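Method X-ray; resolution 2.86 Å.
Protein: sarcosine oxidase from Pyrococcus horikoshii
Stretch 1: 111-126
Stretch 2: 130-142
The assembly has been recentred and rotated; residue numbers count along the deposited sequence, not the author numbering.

Stretch 1, residues 111-126: GVPTKLITPEEAKEIV
Stretch 2 (130-142) DISEVIAASWNPT

Four backbone hydrogen bonds set the register of this antiparallel pair, strand 115-117 against strand 136-140, whose N-to-C directions lie 148° apart and whose axes approach to 4.6 Å. Lys115 and Trp139 form one closed ring, with Lys115 N to Trp139 O at 2.8 Å and Trp139 N to Lys115 O at 2.9 Å. Two residues along, Ile117 and Ala137 form the next, with Ile117 N to Ala137 O at 2.6 Å and Ala137 N to Ile117 O at 2.9 Å. All four are nearly straight, at 152-167°. Between the rings sits the non-hydrogen-bonded pair Leu116 and Ser138, its CA atoms 4.7 Å apart, against 5.3 Å for Lys115 CA to Trp139 CA and 5.1 Å for Ile117 CA to Ala137 CA. Backbone angles are extended: phi/psi is -114/143, -78/128 and -127/173 through 115-117, and -146/147, -92/125 and -129/129 through 137-139.

Beyond the Lys115 ring, Thr114 (chi1 m) brings its CA to 3.5 Å from Trp139 O in a CA-H...O contact. A weakly held water bridges the other end, 3.4 Å from Ile117 O and 3.5 Å from Ile135 O.

Alternation sorts the side chains. Leu116 and Ser138 share one face, where Leu116 CD2 reaches Ala136 CB at 3.7 Å. Lys115, Ile117, Ala137 and Trp139 share the other, and here the helix 119-124 and the residue after it pack. Thr118 occupies the N-cap position without a side-chain cap; its N instead donates to Glu121 OE1 at 2.7 Å, while Ala122 N bonds Thr118 O at 2.8 Å. Ala137 CB is shared by two neighbours, lying 4.0 Å from Ala122 CB and 3.9 Å from Ile117 CG1 (chi1 p, chi2 t).

Trp139 (chi1 t, chi2 -113°) has the largest area covered by the opposing stretch. Ile125, the first residue to leave helical angles (-52/139; chi1 m, chi2 t), places CD1 over one ring face, 3.5 Å from the six-membered centroid and 8° off the normal. Lys115 (m, t, m, t) runs its aliphatic chain to the ring edge, with CE 3.6 Å from CD1 of Trp139, while Ile117 CD1 meets Trp139 CB at 3.8 Å.

At the helix start, Pro119 (-44/-55, C-gamma exo) packs CB 3.9 Å from Ile131 CG1, and its CG lies 3.3 Å from Val134 O. Ile131 (chi1 -127°, chi2 p) opens a type I turn closed by Val134 N to Ile131 O at 3.2 Å, and its CG1 also meets Lys123 CB at 4.0 Å.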

# COMPACT_ATOMS: atom_id res chain seq x y z
N GLY B 111 36.87 -8.30 62.04
CA GLY B 111 36.32 -9.64 62.16
C GLY B 111 36.09 -10.37 60.85
O GLY B 111 35.28 -11.30 60.78
N VAL B 112 36.79 -9.95 59.81
CA VAL B 112 36.77 -10.69 58.56
C VAL B 112 38.13 -11.36 58.42
O VAL B 112 39.12 -10.71 58.06
CB VAL B 112 36.43 -9.77 57.37
CG1 VAL B 112 36.70 -10.48 56.03
CG2 VAL B 112 34.98 -9.31 57.46
N PRO B 113 38.18 -12.68 58.71
CA PRO B 113 39.45 -13.39 58.85
C PRO B 113 40.05 -13.78 57.50
O PRO B 113 40.20 -14.97 57.21
CB PRO B 113 39.06 -14.63 59.66
CG PRO B 113 37.66 -14.90 59.29
CD PRO B 113 37.03 -13.58 58.91
N THR B 114 40.41 -12.79 56.69
CA THR B 114 41.08 -13.04 55.41
C THR B 114 42.55 -13.40 55.65
O THR B 114 43.19 -12.85 56.54
CB THR B 114 40.98 -11.80 54.49
OG1 THR B 114 39.63 -11.30 54.50
CG2 THR B 114 41.39 -12.13 53.06
N LYS B 115 43.09 -14.33 54.85
CA LYS B 115 44.51 -14.66 54.89
C LYS B 115 45.19 -14.26 53.59
O LYS B 115 44.61 -14.40 52.51
CB LYS B 115 44.76 -16.16 55.08
CG LYS B 115 43.83 -16.88 56.05
CD LYS B 115 44.23 -18.33 56.22
CE LYS B 115 43.87 -19.18 55.02
NZ LYS B 115 44.19 -20.61 55.22
N LEU B 116 46.43 -13.78 53.69
CA LEU B 116 47.31 -13.72 52.53
C LEU B 116 47.83 -15.14 52.32
O LEU B 116 48.31 -15.77 53.26
CB LEU B 116 48.48 -12.78 52.80
CG LEU B 116 49.12 -11.87 51.74
CD1 LEU B 116 50.65 -11.90 51.87
CD2 LEU B 116 48.70 -12.25 50.35
N ILE B 117 47.71 -15.68 51.12
CA ILE B 117 48.17 -17.04 50.92
C ILE B 117 49.15 -17.26 49.79
O ILE B 117 49.42 -16.38 48.97
CB ILE B 117 47.01 -18.06 50.79
CG1 ILE B 117 46.22 -17.82 49.49
CG2 ILE B 117 46.15 -18.10 52.08
CD1 ILE B 117 45.48 -19.04 48.99
N THR B 118 49.65 -18.49 49.76
CA THR B 118 50.64 -18.97 48.83
C THR B 118 50.04 -19.41 47.50
O THR B 118 48.90 -19.92 47.46
CB THR B 118 51.40 -20.13 49.49
OG1 THR B 118 52.74 -19.72 49.70
CG2 THR B 118 51.42 -21.34 48.64
N PRO B 119 50.79 -19.20 46.41
CA PRO B 119 50.48 -19.71 45.08
C PRO B 119 50.02 -21.17 45.09
O PRO B 119 48.93 -21.46 44.59
CB PRO B 119 51.80 -19.54 44.34
CG PRO B 119 52.34 -18.30 44.91
CD PRO B 119 52.01 -18.37 46.38
N GLU B 120 50.82 -22.08 45.65
CA GLU B 120 50.41 -23.50 45.71
C GLU B 120 49.14 -23.71 46.52
O GLU B 120 48.33 -24.57 46.17
CB GLU B 120 51.55 -24.46 46.12
CG GLU B 120 52.73 -23.87 46.89
CD GLU B 120 53.62 -22.95 46.04
OE1 GLU B 120 53.65 -21.72 46.29
OE2 GLU B 120 54.28 -23.46 45.11
N GLU B 121 48.93 -22.92 47.57
CA GLU B 121 47.68 -22.98 48.33
C GLU B 121 46.50 -22.57 47.46
O GLU B 121 45.49 -23.28 47.40
CB GLU B 121 47.76 -22.10 49.58
CG GLU B 121 48.74 -22.61 50.62
CD GLU B 121 49.10 -21.59 51.72
OE1 GLU B 121 48.89 -20.36 51.52
OE2 GLU B 121 49.60 -22.03 52.78
N ALA B 122 46.64 -21.43 46.79
CA ALA B 122 45.65 -20.95 45.82
C ALA B 122 45.32 -22.01 44.79
O ALA B 122 44.17 -22.13 44.41
CB ALA B 122 46.12 -19.68 45.14
N LYS B 123 46.32 -22.77 44.36
CA LYS B 123 46.13 -23.82 43.36
C LYS B 123 45.50 -25.11 43.93
O LYS B 123 44.95 -25.90 43.18
CB LYS B 123 47.46 -24.13 42.66
CG LYS B 123 47.35 -25.08 41.47
CD LYS B 123 48.73 -25.34 40.86
CE LYS B 123 48.72 -26.50 39.88
NZ LYS B 123 47.85 -26.23 38.71
N GLU B 124 45.57 -25.32 45.24
CA GLU B 124 44.83 -26.43 45.85
C GLU B 124 43.34 -26.20 45.68
O GLU B 124 42.68 -26.97 45.00
CB GLU B 124 45.18 -26.61 47.31
CG GLU B 124 46.47 -27.36 47.52
CD GLU B 124 46.65 -27.73 48.97
OE1 GLU B 124 45.74 -28.41 49.50
OE2 GLU B 124 47.69 -27.34 49.57
N ILE B 125 42.83 -25.14 46.31
CA ILE B 125 41.57 -24.53 45.90
C ILE B 125 41.77 -24.28 44.41
O ILE B 125 42.86 -23.86 44.01
CB ILE B 125 41.38 -23.15 46.56
CG1 ILE B 125 41.97 -23.13 47.98
CG2 ILE B 125 39.92 -22.75 46.55
CD1 ILE B 125 42.06 -21.76 48.62
N VAL B 126 40.78 -24.52 43.56
CA VAL B 126 40.98 -24.26 42.10
C VAL B 126 42.25 -24.90 41.48
O VAL B 126 43.19 -24.20 41.10
CB VAL B 126 40.99 -22.72 41.74
CG1 VAL B 126 40.59 -22.52 40.29
CG2 VAL B 126 40.07 -21.94 42.64
N ASP B 130 46.43 -21.37 36.62
CA ASP B 130 47.84 -21.28 36.20
C ASP B 130 48.58 -20.47 37.23
O ASP B 130 48.26 -19.29 37.46
CB ASP B 130 47.99 -20.63 34.83
CG ASP B 130 49.46 -20.48 34.40
OD1 ASP B 130 49.70 -19.95 33.30
OD2 ASP B 130 50.37 -20.88 35.16
N ILE B 131 49.58 -21.08 37.85
CA ILE B 131 50.18 -20.48 39.04
C ILE B 131 51.50 -19.77 38.74
O ILE B 131 52.05 -19.09 39.59
CB ILE B 131 50.23 -21.52 40.22
CG1 ILE B 131 49.58 -20.90 41.45
CG2 ILE B 131 51.63 -22.10 40.52
CD1 ILE B 131 48.20 -20.32 41.14
N SER B 132 51.93 -19.86 37.48
CA SER B 132 53.27 -19.46 37.08
C SER B 132 53.69 -18.04 37.37
O SER B 132 54.86 -17.80 37.60
CB SER B 132 53.57 -19.82 35.61
OG SER B 132 52.54 -19.39 34.76
N GLU B 133 52.76 -17.09 37.37
CA GLU B 133 53.18 -15.71 37.69
C GLU B 133 52.44 -15.08 38.87
O GLU B 133 52.61 -13.89 39.15
CB GLU B 133 53.15 -14.81 36.46
CG GLU B 133 51.86 -14.83 35.67
CD GLU B 133 51.99 -14.13 34.32
OE1 GLU B 133 51.30 -14.58 33.36
OE2 GLU B 133 52.76 -13.14 34.21
N VAL B 134 51.64 -15.89 39.56
CA VAL B 134 50.97 -15.49 40.80
C VAL B 134 51.96 -15.62 41.94
O VAL B 134 52.60 -16.65 42.09
CB VAL B 134 49.78 -16.41 41.10
CG1 VAL B 134 48.96 -15.86 42.26
CG2 VAL B 134 48.93 -16.61 39.86
N ILE B 135 52.09 -14.58 42.75
CA ILE B 135 53.11 -14.58 43.82
C ILE B 135 52.50 -14.72 45.22
O ILE B 135 53.14 -15.21 46.15
CB ILE B 135 54.10 -13.37 43.71
CG1 ILE B 135 53.46 -12.06 44.17
CG2 ILE B 135 54.70 -13.28 42.27
CD1 ILE B 135 54.47 -10.97 44.49
N ALA B 136 51.25 -14.28 45.34
CA ALA B 136 50.45 -14.56 46.51
C ALA B 136 48.99 -14.45 46.10
O ALA B 136 48.69 -14.12 44.95
CB ALA B 136 50.78 -13.59 47.63
N ALA B 137 48.09 -14.76 47.01
CA ALA B 137 46.67 -14.55 46.74
C ALA B 137 46.00 -14.17 48.03
O ALA B 137 46.41 -14.62 49.10
CB ALA B 137 46.04 -15.80 46.17
N SER B 138 44.99 -13.33 47.92
CA SER B 138 44.17 -12.98 49.06
C SER B 138 43.00 -13.95 49.10
O SER B 138 42.26 -14.09 48.12
CB SER B 138 43.67 -11.56 48.94
OG SER B 138 42.99 -11.19 50.11
N TRP B 139 42.85 -14.63 50.24
CA TRP B 139 41.86 -15.68 50.38
C TRP B 139 41.00 -15.47 51.60
O TRP B 139 41.52 -15.25 52.69
CB TRP B 139 42.59 -17.03 50.47
CG TRP B 139 41.72 -18.18 50.89
CD1 TRP B 139 41.82 -18.87 52.05
CD2 TRP B 139 40.64 -18.76 50.17
NE1 TRP B 139 40.86 -19.86 52.10
CE2 TRP B 139 40.12 -19.81 50.95
CE3 TRP B 139 40.05 -18.49 48.92
CZ2 TRP B 139 39.04 -20.60 50.54
CZ3 TRP B 139 38.97 -19.29 48.51
CH2 TRP B 139 38.48 -20.32 49.32
N ASN B 140 39.69 -15.53 51.43
CA ASN B 140 38.78 -15.62 52.58
C ASN B 140 37.75 -16.72 52.35
O ASN B 140 36.97 -16.66 51.38
CB ASN B 140 38.08 -14.28 52.87
CG ASN B 140 37.19 -14.35 54.11
OD1 ASN B 140 37.57 -13.90 55.19
ND2 ASN B 140 36.02 -14.91 53.96
N PRO B 141 37.72 -17.72 53.24
CA PRO B 141 36.84 -18.87 53.02
C PRO B 141 35.35 -18.62 53.34
O PRO B 141 34.52 -19.45 53.00
CB PRO B 141 37.43 -19.95 53.93
CG PRO B 141 38.12 -19.19 55.03
CD PRO B 141 38.49 -17.83 54.49
N THR B 142 35.01 -17.49 53.97
CA THR B 142 33.61 -17.21 54.27
C THR B 142 32.88 -16.30 53.27
O THR B 142 31.72 -15.97 53.46
CB THR B 142 33.41 -16.66 55.69
OG1 THR B 142 34.28 -15.55 55.90
CG2 THR B 142 33.71 -17.73 56.71
O HOH W 1 52.71 -16.02 49.51